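Local coordinates for protein Abbfa_003403 (Acinetobacter baumannii, PDB 4ZXH) that acts as a four-domain nonribosomal peptide synthetase, probably joining an activated amino acid to an acyl partner and releasing the product through its thioesterase domain, at residues V42-V47 and G390-R395; F166-E171 and Q385-G390; L372-Q377 and G409-E414. All coordinates share one frame; numbering follows the deposited sequence.

Interaction 1: V42-V47 and G390-R395; sequences VVAFDV and GSFPVR. With K (potassium ion), chain D.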
loop_
_atom_site.group_PDB
_atom_site.type_symbol
_atom_site.label_atom_id
_atom_site.label_comp_id
_atom_site.label_asym_id
_atom_site.label_seq_id
_atom_site.Cartn_x
_atom_site.Cartn_y
_atom_site.Cartn_z
ATOM N N VAL A 42 12.192 -23.957 -14.730
ATOM C CA VAL A 42 11.615 -25.155 -15.309
ATOM C C VAL A 42 12.041 -25.318 -16.745
ATOM O O VAL A 42 11.779 -24.442 -17.574
ATOM C CB VAL A 42 10.056 -25.137 -15.293
ATOM C CG1 VAL A 42 9.510 -26.397 -15.986
ATOM C CG2 VAL A 42 9.524 -25.010 -13.890
ATOM N N VAL A 43 12.689 -26.438 -17.036
ATOM C CA VAL A 43 12.906 -26.857 -18.408
ATOM C C VAL A 43 12.139 -28.177 -18.598
ATOM O O VAL A 43 12.226 -29.071 -17.741
ATOM C CB VAL A 43 14.419 -27.018 -18.726
ATOM C CG1 VAL A 43 15.107 -27.899 -17.710
ATOM C CG2 VAL A 43 14.617 -27.592 -20.094
ATOM N N ALA A 44 11.376 -28.292 -19.691
ATOM C CA ALA A 44 10.522 -29.469 -19.916
ATOM C C ALA A 44 10.627 -30.046 -21.331
ATOM O O ALA A 44 10.893 -29.325 -22.308
ATOM C CB ALA A 44 9.069 -29.127 -19.621
ATOM N N PHE A 45 10.380 -31.349 -21.454
ATOM C CA PHE A 45 10.567 -32.002 -22.738
ATOM C C PHE A 45 9.517 -33.043 -23.018
ATOM O O PHE A 45 9.012 -33.708 -22.117
ATOM C CB PHE A 45 11.952 -32.654 -22.830
ATOM C CG PHE A 45 13.099 -31.683 -22.730
ATOM C CD1 PHE A 45 13.397 -30.826 -23.781
ATOM C CD2 PHE A 45 13.885 -31.633 -21.593
ATOM C CE1 PHE A 45 14.455 -29.928 -23.703
ATOM C CE2 PHE A 45 14.951 -30.741 -21.507
ATOM C CZ PHE A 45 15.237 -29.891 -22.571
ATOM N N ASP A 46 9.176 -33.148 -24.292
ATOM C CA ASP A 46 8.446 -34.284 -24.798
ATOM C C ASP A 46 9.502 -35.374 -24.947
ATOM O O ASP A 46 10.548 -35.120 -25.538
ATOM C CB ASP A 46 7.767 -33.930 -26.122
ATOM C CG ASP A 46 6.769 -34.968 -26.565
ATOM O OD1 ASP A 46 7.083 -36.170 -26.463
ATOM O OD2 ASP A 46 5.654 -34.578 -26.977
ATOM N N VAL A 47 9.277 -36.554 -24.371
ATOM C CA VAL A 47 10.273 -37.618 -24.473
ATOM C C VAL A 47 9.672 -38.901 -25.028
ATOM O O VAL A 47 8.818 -39.502 -24.391
ATOM C CB VAL A 47 10.930 -37.937 -23.118
ATOM C CG1 VAL A 47 12.020 -38.994 -23.306
ATOM C CG2 VAL A 47 11.523 -36.686 -22.509
ATOM N N GLY A 390 11.571 -33.531 -27.615
ATOM C CA GLY A 390 10.815 -32.552 -28.378
ATOM C C GLY A 390 10.450 -31.396 -27.472
ATOM O O GLY A 390 10.688 -31.474 -26.267
ATOM N N SER A 391 9.892 -30.325 -28.036
ATOM C CA SER A 391 9.500 -29.159 -27.241
ATOM C C SER A 391 8.352 -29.485 -26.325
ATOM O O SER A 391 7.556 -30.351 -26.640
ATOM C CB SER A 391 9.096 -27.981 -28.131
ATOM O OG SER A 391 10.204 -27.455 -28.831
ATOM N N PHE A 392 8.284 -28.796 -25.184
ATOM C CA PHE A 392 7.066 -28.751 -24.376
ATOM C C PHE A 392 7.032 -27.430 -23.582
ATOM O O PHE A 392 7.583 -27.338 -22.488
ATOM C CB PHE A 392 6.971 -29.962 -23.447
ATOM C CG PHE A 392 5.636 -30.091 -22.756
ATOM C CD1 PHE A 392 4.616 -30.824 -23.328
ATOM C CD2 PHE A 392 5.400 -29.466 -21.533
ATOM C CE1 PHE A 392 3.400 -30.941 -22.701
ATOM C CE2 PHE A 392 4.183 -29.567 -20.899
ATOM C CZ PHE A 392 3.178 -30.296 -21.477
ATOM N N PRO A 393 6.388 -26.391 -24.137
ATOM C CA PRO A 393 6.416 -25.093 -23.447
ATOM C C PRO A 393 5.646 -25.081 -22.138
ATOM O O PRO A 393 4.570 -25.656 -22.003
ATOM C CB PRO A 393 5.770 -24.147 -24.456
ATOM C CG PRO A 393 5.913 -24.858 -25.796
ATOM C CD PRO A 393 5.772 -26.302 -25.473
ATOM N N VAL A 394 6.219 -24.399 -21.164
ATOM C CA VAL A 394 5.654 -24.309 -19.837
ATOM C C VAL A 394 5.806 -22.880 -19.305
ATOM O O VAL A 394 6.921 -22.363 -19.222
ATOM C CB VAL A 394 6.351 -25.303 -18.873
ATOM C CG1 VAL A 394 6.017 -24.973 -17.454
ATOM C CG2 VAL A 394 5.910 -26.708 -19.164
ATOM N N ARG A 395 4.698 -22.229 -18.962
ATOM C CA ARG A 395 4.799 -20.986 -18.210
ATOM C C ARG A 395 5.683 -21.214 -16.966
ATOM O O ARG A 395 5.498 -22.185 -16.237
ATOM C CB ARG A 395 3.421 -20.484 -17.802
ATOM C CG ARG A 395 2.587 -19.893 -18.940
ATOM C CD ARG A 395 1.121 -19.669 -18.501
ATOM N NE ARG A 395 0.996 -18.837 -17.301
ATOM C CZ ARG A 395 -0.146 -18.583 -16.665
ATOM N NH1 ARG A 395 -1.291 -19.094 -17.094
ATOM N NH2 ARG A 395 -0.140 -17.810 -15.591
HETATM K K K D . 10.551 -24.858 -27.484
#

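Interaction 2: F166-E171 and Q385-G390; sequences FGLVAE and QDLTLG. With PX4 (1,2-dimyristoyl-sn-glycero-3-phosphocholine), chain C.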
loop_
_atom_site.group_PDB
_atom_site.type_symbol
_atom_site.label_atom_id
_atom_site.label_comp_id
_atom_site.label_asym_id
_atom_site.label_seq_id
_atom_site.Cartn_x
_atom_site.Cartn_y
_atom_site.Cartn_z
ATOM N N PHE A 166 23.024 -39.536 -21.932
ATOM C CA PHE A 166 21.908 -40.238 -22.563
ATOM C C PHE A 166 22.121 -40.573 -24.032
ATOM O O PHE A 166 21.292 -41.258 -24.624
ATOM C CB PHE A 166 20.623 -39.430 -22.425
ATOM C CG PHE A 166 19.884 -39.699 -21.153
ATOM C CD1 PHE A 166 19.136 -40.855 -21.009
ATOM C CD2 PHE A 166 19.935 -38.801 -20.102
ATOM C CE1 PHE A 166 18.454 -41.111 -19.840
ATOM C CE2 PHE A 166 19.263 -39.049 -18.933
ATOM C CZ PHE A 166 18.513 -40.201 -18.801
ATOM N N GLY A 167 23.223 -40.107 -24.615
ATOM C CA GLY A 167 23.501 -40.354 -26.019
ATOM C C GLY A 167 22.872 -39.403 -27.031
ATOM O O GLY A 167 22.715 -39.765 -28.197
ATOM N N LEU A 168 22.533 -38.188 -26.605
ATOM C CA LEU A 168 21.882 -37.209 -27.483
ATOM C C LEU A 168 22.842 -36.230 -28.179
ATOM O O LEU A 168 22.549 -35.740 -29.264
ATOM C CB LEU A 168 20.838 -36.422 -26.692
ATOM C CG LEU A 168 19.670 -37.283 -26.237
ATOM C CD1 LEU A 168 18.813 -36.535 -25.259
ATOM C CD2 LEU A 168 18.865 -37.685 -27.445
ATOM N N VAL A 169 23.976 -35.937 -27.558
ATOM C CA VAL A 169 24.979 -35.079 -28.184
ATOM C C VAL A 169 26.305 -35.790 -28.055
ATOM O O VAL A 169 26.455 -36.669 -27.197
ATOM C CB VAL A 169 25.068 -33.657 -27.537
ATOM C CG1 VAL A 169 23.778 -32.895 -27.741
ATOM C CG2 VAL A 169 25.407 -33.752 -26.068
ATOM N N ALA A 170 27.272 -35.422 -28.886
ATOM C CA ALA A 170 28.505 -36.203 -28.940
ATOM C C ALA A 170 29.490 -35.799 -27.853
ATOM O O ALA A 170 30.156 -36.652 -27.280
ATOM C CB ALA A 170 29.148 -36.086 -30.308
ATOM N N GLU A 171 29.590 -34.508 -27.556
ATOM C CA GLU A 171 30.498 -34.108 -26.486
ATOM C C GLU A 171 29.999 -32.926 -25.657
ATOM O O GLU A 171 29.167 -32.127 -26.100
ATOM C CB GLU A 171 31.881 -33.803 -27.060
ATOM C CG GLU A 171 31.877 -32.870 -28.254
ATOM C CD GLU A 171 33.266 -32.674 -28.844
ATOM O OE1 GLU A 171 34.178 -33.491 -28.543
ATOM O OE2 GLU A 171 33.444 -31.697 -29.608
ATOM N N GLN A 385 19.967 -42.762 -29.868
ATOM C CA GLN A 385 19.698 -44.174 -30.053
ATOM C C GLN A 385 18.498 -44.617 -29.206
ATOM O O GLN A 385 17.618 -45.327 -29.690
ATOM C CB GLN A 385 20.948 -44.976 -29.705
ATOM C CG GLN A 385 20.736 -46.442 -29.519
ATOM C CD GLN A 385 22.044 -47.207 -29.393
ATOM O OE1 GLN A 385 23.119 -46.631 -29.158
ATOM N NE2 GLN A 385 21.959 -48.516 -29.563
ATOM N N ASP A 386 18.442 -44.179 -27.953
ATOM C CA ASP A 386 17.442 -44.723 -27.030
ATOM C C ASP A 386 16.186 -43.864 -26.876
ATOM O O ASP A 386 15.165 -44.369 -26.433
ATOM C CB ASP A 386 18.057 -44.946 -25.644
ATOM C CG ASP A 386 19.126 -46.034 -25.636
ATOM O OD1 ASP A 386 19.039 -46.996 -26.441
ATOM O OD2 ASP A 386 20.058 -45.925 -24.812
ATOM N N LEU A 387 16.261 -42.578 -27.224
ATOM C CA LEU A 387 15.134 -41.665 -27.037
ATOM C C LEU A 387 15.150 -40.448 -27.937
ATOM O O LEU A 387 16.084 -40.229 -28.701
ATOM C CB LEU A 387 15.048 -41.193 -25.582
ATOM C CG LEU A 387 16.287 -40.678 -24.842
ATOM C CD1 LEU A 387 16.809 -39.450 -25.444
ATOM C CD2 LEU A 387 15.857 -40.324 -23.428
ATOM N N THR A 388 14.113 -39.632 -27.796
ATOM C CA THR A 388 13.939 -38.454 -28.631
ATOM C C THR A 388 13.346 -37.326 -27.809
ATOM O O THR A 388 12.329 -37.534 -27.139
ATOM C CB THR A 388 13.019 -38.760 -29.839
ATOM O OG1 THR A 388 13.634 -39.762 -30.670
ATOM C CG2 THR A 388 12.741 -37.505 -30.639
ATOM N N LEU A 389 13.976 -36.148 -27.845
ATOM C CA LEU A 389 13.468 -34.968 -27.114
ATOM C C LEU A 389 12.732 -34.016 -28.044
ATOM O O LEU A 389 13.218 -33.716 -29.130
ATOM C CB LEU A 389 14.594 -34.187 -26.419
ATOM C CG LEU A 389 15.429 -34.727 -25.254
ATOM C CD1 LEU A 389 16.183 -33.579 -24.637
ATOM C CD2 LEU A 389 14.590 -35.411 -24.204
ATOM N N GLY A 390 11.571 -33.531 -27.615
ATOM C CA GLY A 390 10.815 -32.552 -28.378
ATOM C C GLY A 390 10.450 -31.396 -27.472
ATOM O O GLY A 390 10.688 -31.474 -26.267
HETATM O O1 PX4 C . 8.405 -47.233 -14.509
HETATM O O2 PX4 C . 7.135 -47.087 -16.781
HETATM P P1 PX4 C . 8.437 -47.176 -16.020
HETATM O O3 PX4 C . 9.301 -48.404 -16.618
HETATM C C1 PX4 C . 9.412 -49.689 -16.003
HETATM C C2 PX4 C . 10.086 -50.642 -16.995
HETATM N N1 PX4 C . 10.465 -51.940 -16.395
HETATM C C3 PX4 C . 9.444 -52.394 -15.435
HETATM C C4 PX4 C . 10.601 -52.943 -17.465
HETATM C C5 PX4 C . 11.763 -51.815 -15.715
HETATM O O4 PX4 C . 9.383 -45.947 -16.481
HETATM C C6 PX4 C . 8.973 -44.905 -17.370
HETATM C C7 PX4 C . 9.748 -43.640 -17.014
HETATM C C8 PX4 C . 9.977 -43.726 -15.507
HETATM O O5 PX4 C . 10.699 -42.590 -15.042
HETATM C C9 PX4 C . 11.647 -42.691 -13.938
HETATM O O6 PX4 C . 11.964 -43.782 -13.498
HETATM C C10 PX4 C . 12.242 -41.435 -13.354
HETATM C C11 PX4 C . 13.674 -41.236 -13.829
HETATM C C12 PX4 C . 13.795 -39.888 -14.523
HETATM C C13 PX4 C . 15.151 -39.275 -14.203
HETATM C C14 PX4 C . 15.904 -38.954 -15.485
HETATM C C15 PX4 C . 17.366 -38.737 -15.144
HETATM C C16 PX4 C . 17.802 -37.356 -15.589
HETATM C C17 PX4 C . 19.171 -37.025 -15.028
HETATM C C18 PX4 C . 19.036 -36.344 -13.667
HETATM C C19 PX4 C . 19.300 -34.849 -13.748
HETATM C C20 PX4 C . 18.661 -34.142 -12.557
HETATM C C21 PX4 C . 19.010 -32.653 -12.558
HETATM C C22 PX4 C . 17.939 -31.798 -11.900
HETATM O O7 PX4 C . 11.005 -43.585 -17.707
HETATM C C23 PX4 C . 11.265 -42.281 -18.332
HETATM O O8 PX4 C . 10.300 -41.608 -18.638
HETATM C C24 PX4 C . 12.693 -41.778 -18.567
HETATM C C25 PX4 C . 12.819 -40.410 -19.259
HETATM C C26 PX4 C . 14.267 -39.887 -19.294
HETATM C C27 PX4 C . 14.394 -38.471 -19.891
HETATM C C28 PX4 C . 15.833 -37.951 -19.984
HETATM C C29 PX4 C . 15.946 -36.536 -20.578
HETATM C C30 PX4 C . 17.396 -36.050 -20.724
HETATM C C31 PX4 C . 17.623 -34.525 -20.586
HETATM C C32 PX4 C . 17.616 -34.095 -19.110
HETATM C C33 PX4 C . 18.301 -32.761 -18.777
HETATM C C34 PX4 C . 17.824 -32.206 -17.431
HETATM C C35 PX4 C . 18.840 -31.368 -16.648
HETATM C C36 PX4 C . 18.338 -29.955 -16.396
#

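Interaction 3: L372-Q377 and G409-E414; sequences LLLPIQ and GEYQGE. With K (potassium ion), chain D.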
loop_
_atom_site.group_PDB
_atom_site.type_symbol
_atom_site.label_atom_id
_atom_site.label_comp_id
_atom_site.label_asym_id
_atom_site.label_seq_id
_atom_site.Cartn_x
_atom_site.Cartn_y
_atom_site.Cartn_z
ATOM N N LEU A 372 14.576 -26.043 -28.906
ATOM C CA LEU A 372 13.925 -26.716 -27.767
ATOM C C LEU A 372 13.692 -25.786 -26.581
ATOM O O LEU A 372 12.750 -25.972 -25.821
ATOM C CB LEU A 372 14.748 -27.907 -27.278
ATOM C CG LEU A 372 14.771 -29.168 -28.130
ATOM C CD1 LEU A 372 15.647 -30.212 -27.467
ATOM C CD2 LEU A 372 13.368 -29.688 -28.319
ATOM N N LEU A 373 14.568 -24.802 -26.423
ATOM C CA LEU A 373 14.553 -23.927 -25.262
ATOM C C LEU A 373 13.746 -22.650 -25.490
ATOM O O LEU A 373 13.596 -21.844 -24.578
ATOM C CB LEU A 373 15.983 -23.563 -24.863
ATOM C CG LEU A 373 16.864 -24.690 -24.328
ATOM C CD1 LEU A 373 18.215 -24.162 -23.863
ATOM C CD2 LEU A 373 16.155 -25.394 -23.191
ATOM N N LEU A 374 13.230 -22.465 -26.700
ATOM C CA LEU A 374 12.367 -21.321 -26.991
ATOM C C LEU A 374 11.031 -21.406 -26.234
ATOM O O LEU A 374 10.619 -22.472 -25.778
ATOM C CB LEU A 374 12.115 -21.220 -28.499
ATOM C CG LEU A 374 13.273 -20.725 -29.366
ATOM C CD1 LEU A 374 12.901 -20.754 -30.834
ATOM C CD2 LEU A 374 13.643 -19.328 -28.959
ATOM N N PRO A 375 10.344 -20.272 -26.082
ATOM C CA PRO A 375 9.083 -20.352 -25.347
ATOM C C PRO A 375 7.933 -20.719 -26.266
ATOM O O PRO A 375 6.772 -20.605 -25.877
ATOM C CB PRO A 375 8.909 -18.938 -24.804
ATOM C CG PRO A 375 10.250 -18.245 -25.052
ATOM C CD PRO A 375 10.776 -18.882 -26.270
ATOM N N ILE A 376 8.260 -21.140 -27.481
ATOM C CA ILE A 376 7.254 -21.531 -28.459
ATOM C C ILE A 376 7.446 -22.980 -28.892
ATOM O O ILE A 376 8.567 -23.516 -28.842
ATOM C CB ILE A 376 7.308 -20.658 -29.712
ATOM C CG1 ILE A 376 8.639 -20.872 -30.430
ATOM C CG2 ILE A 376 7.153 -19.209 -29.359
ATOM C CD1 ILE A 376 8.595 -20.461 -31.830
ATOM N N GLN A 377 6.357 -23.608 -29.327
ATOM C CA GLN A 377 6.452 -24.946 -29.883
ATOM C C GLN A 377 7.193 -24.921 -31.203
ATOM O O GLN A 377 7.014 -24.016 -32.016
ATOM C CB GLN A 377 5.074 -25.582 -30.073
ATOM C CG GLN A 377 5.139 -27.040 -30.520
ATOM C CD GLN A 377 5.137 -27.987 -29.360
ATOM O OE1 GLN A 377 6.103 -28.708 -29.142
ATOM N NE2 GLN A 377 4.046 -28.016 -28.619
ATOM N N GLY A 409 15.946 -14.898 -27.829
ATOM C CA GLY A 409 15.746 -15.945 -28.814
ATOM C C GLY A 409 15.269 -15.427 -30.164
ATOM O O GLY A 409 14.783 -14.290 -30.274
ATOM N N GLU A 410 15.398 -16.275 -31.185
ATOM C CA GLU A 410 15.068 -15.923 -32.559
ATOM C C GLU A 410 14.486 -17.159 -33.244
ATOM O O GLU A 410 14.877 -18.279 -32.922
ATOM C CB GLU A 410 16.319 -15.410 -33.283
ATOM C CG GLU A 410 16.126 -14.978 -34.728
ATOM C CD GLU A 410 16.421 -16.088 -35.729
ATOM O OE1 GLU A 410 16.986 -17.125 -35.323
ATOM O OE2 GLU A 410 16.096 -15.925 -36.929
ATOM N N TYR A 411 13.543 -16.974 -34.166
ATOM C CA TYR A 411 12.981 -18.110 -34.899
ATOM C C TYR A 411 12.406 -17.680 -36.245
ATOM O O TYR A 411 11.488 -16.849 -36.311
ATOM C CB TYR A 411 11.905 -18.826 -34.071
ATOM C CG TYR A 411 11.333 -20.066 -34.737
ATOM C CD1 TYR A 411 12.114 -21.197 -34.948
ATOM C CD2 TYR A 411 10.008 -20.109 -35.140
ATOM C CE1 TYR A 411 11.588 -22.338 -35.562
ATOM C CE2 TYR A 411 9.472 -21.234 -35.750
ATOM C CZ TYR A 411 10.260 -22.347 -35.962
ATOM O OH TYR A 411 9.710 -23.463 -36.578
ATOM N N GLN A 412 12.965 -18.261 -37.309
ATOM C CA GLN A 412 12.549 -17.982 -38.675
ATOM C C GLN A 412 12.605 -16.479 -39.010
ATOM O O GLN A 412 11.784 -15.957 -39.788
ATOM C CB GLN A 412 11.153 -18.552 -38.923
ATOM C CG GLN A 412 11.159 -20.079 -39.063
ATOM C CD GLN A 412 9.817 -20.665 -39.508
ATOM O OE1 GLN A 412 8.764 -20.013 -39.430
ATOM N NE2 GLN A 412 9.853 -21.908 -39.980
ATOM N N GLY A 413 13.603 -15.803 -38.442
ATOM C CA GLY A 413 13.856 -14.408 -38.746
ATOM C C GLY A 413 13.373 -13.449 -37.675
ATOM O O GLY A 413 13.906 -12.346 -37.547
ATOM N N GLU A 414 12.383 -13.894 -36.898
ATOM C CA GLU A 414 11.667 -13.063 -35.936
ATOM C C GLU A 414 12.228 -13.182 -34.522
ATOM O O GLU A 414 12.405 -14.288 -34.004
ATOM C CB GLU A 414 10.179 -13.444 -35.922
ATOM C CG GLU A 414 9.460 -13.261 -37.252
ATOM C CD GLU A 414 7.983 -13.688 -37.244
ATOM O OE1 GLU A 414 7.547 -14.453 -36.345
ATOM O OE2 GLU A 414 7.263 -13.271 -38.183
HETATM K K K D . 10.551 -24.858 -27.484
#

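Interaction 1: V42-V47 and G390-R395
Phe-45 and Phe-392 send their rings off in different directions. The CG of Phe-45 lies anti to its carbonyl carbon, so the ring leaves on the side of Leu-372 and Leu-389, with CD1 3.7 Å from Gly-390 O, which sits at the ring edge and in its plane. Phe-392, with CG anti to the backbone N (chi1 -170°), turns its ring instead toward Val-111 of helix 104-115. On the way its CD2 passes Ala-44 CB at 4.2 Å. The same methyl of Ala-44 also meets CG2 of Val-394 at 4.0 Å. One step further, the Val-42 and Val-394 side chains cross at about a right angle, CG1 against CG1.

At the other end the backbones pair. Gly-390 N donates to Asp-46 O over 2.8 Å, in the carbonyl plane and on a lone pair. The return bond from Asp-46 N to Gly-390 O is 3.0 Å, and its donor stands above the carbonyl plane, 51° out of it and not on a lone pair. This antiparallel hydrogen-bonded pair adds strand 387-391 to strand 40-49 in the six-stranded mixed sheet that also holds strand 138-146. Just beyond it, Ser-391 turns from strand 40-49 and brings OG to 2.9 Å from the potassium ion, whose other ligands are the carbonyls of Glu-371, Leu-372, Leu-374 and Ile-376.

The chemistry is therefore graded along the contact: two directional backbone bonds fix the register at Asp-46, apolar side chains hold the segments together toward Val-42, and the serine oxygen ties the junction to a cation.

Interaction 2: F166-E171 and Q385-G390
The lipid pocket of the condensation domain is walled here by Phe-166, where the turn after helix 152-165 meets strand 387-391. That helix finishes in a Schellman motif: Gly-167 takes a positive phi of 85°, and two bonds run back into the last turn. The reversal brings Phe-166 and Leu-168, on either side of the glycine, against the leucines of the strand.

Phe-166 lies between protein and ligand. One face of its ring receives one of the two acyl chains of the bound phospholipid, C28 standing 3.6 Å above the plane and offset toward the rim. The ring also meets Leu-387, its CD1 lying 4.1 Å from CD2 of that leucine, and the two side chains cross at about a right angle.

Leu-387 keeps CG between the backbone N and the carbonyl carbon (chi1 48°), the crowded position, and its two branches divide the work. CD2 turns to the Phe-166 ring and the lipid, whereas CD1 nestles against the fork of Leu-168, 3.4 Å from CD2 and 3.5 Å from CD1. The side-chain-to-side-chain contacts between the segments are apolar. Polar ties lie beside them: Asp-386 OD1 bonds to the hydroxyl of Ser-52, and Gln-385 O to Asn-50.

Two residues along the strand, Leu-389 also points toward the turn. Its CG rests 3.8 Å from Leu-168 CD1, while its CD2 reaches the lipid chain, 4.0 Å from C29.

Interaction 3: L372-Q377 and G409-E414
Leu-374 starts beside the potassium ion and ends on the neighbouring hairpin. Its CB is 4.1 Å from the metal, a consequence of the residue's own carbonyl being a ligand, with Leu-374 O at 2.9 Å from K. From CB the chain heads for strand 403-411: CG is anti to the carbonyl carbon (chi1 -73°), and an extended second torsion of 177° spreads the two methyls over consecutive residues of the strand. CD1 is the forward contact, 3.8 Å from the carbonyl oxygen of Glu-410 and 3.9 Å from CB of Tyr-411. CD2 drops back to the bare backbone of Gly-409, its CA 4.0 Å off. The leucine and the tyrosine side chains cross at about a right angle.

The strand met in this way belongs to a beta hairpin in which a two-residue, type I' turn from Tyr-411 to Glu-414 joins strands 403-411 and 414-422. Reciprocal backbone bonds link those two residues, Tyr-411 N to Glu-414 O and Glu-414 N to Tyr-411 O. Glu-410 braces the turn as well: its OE2 accepts from Gly-413 N, the donor coming from above the carboxylate plane. Gln-412 CG lies over the centre of one face of the Tyr-411 ring.

On the metal side, residues 372-377 wrap the cation with alternate carbonyls, Leu-372 O at 3.0 Å and Ile-376 O at 2.8 Å from K. Ile-376, whose carbonyl binds the ion, also turns its side chain to Tyr-411. With CG1 in the crowded position between backbone N and carbonyl carbon (chi1 65°), its terminal CD1 comes within 3.6 Å of Tyr-411 CD2, the two side chains crossing obliquely.

All three contacts lie in the condensation domain. Interactions 1 and 2 share Gly-390 and strand 387-391: one pairs that strand with its sheet neighbour 40-49, the other packs it against the turn after helix 152-165. They touch, among other places, at Val-47 CG2 and Leu-389 CD2, 3.7 Å apart. Interaction 2 is the buried one, held by apolar side chains and flanked by a lipid chain; interaction 1 is partly buried and mixes backbone bonds with packing. Interaction 3 is a surface contact, reaching a second sheet through strand 403-411. The potassium ion is common to interactions 1 and 3, and Leu-372 CD2 packs near Gly-390.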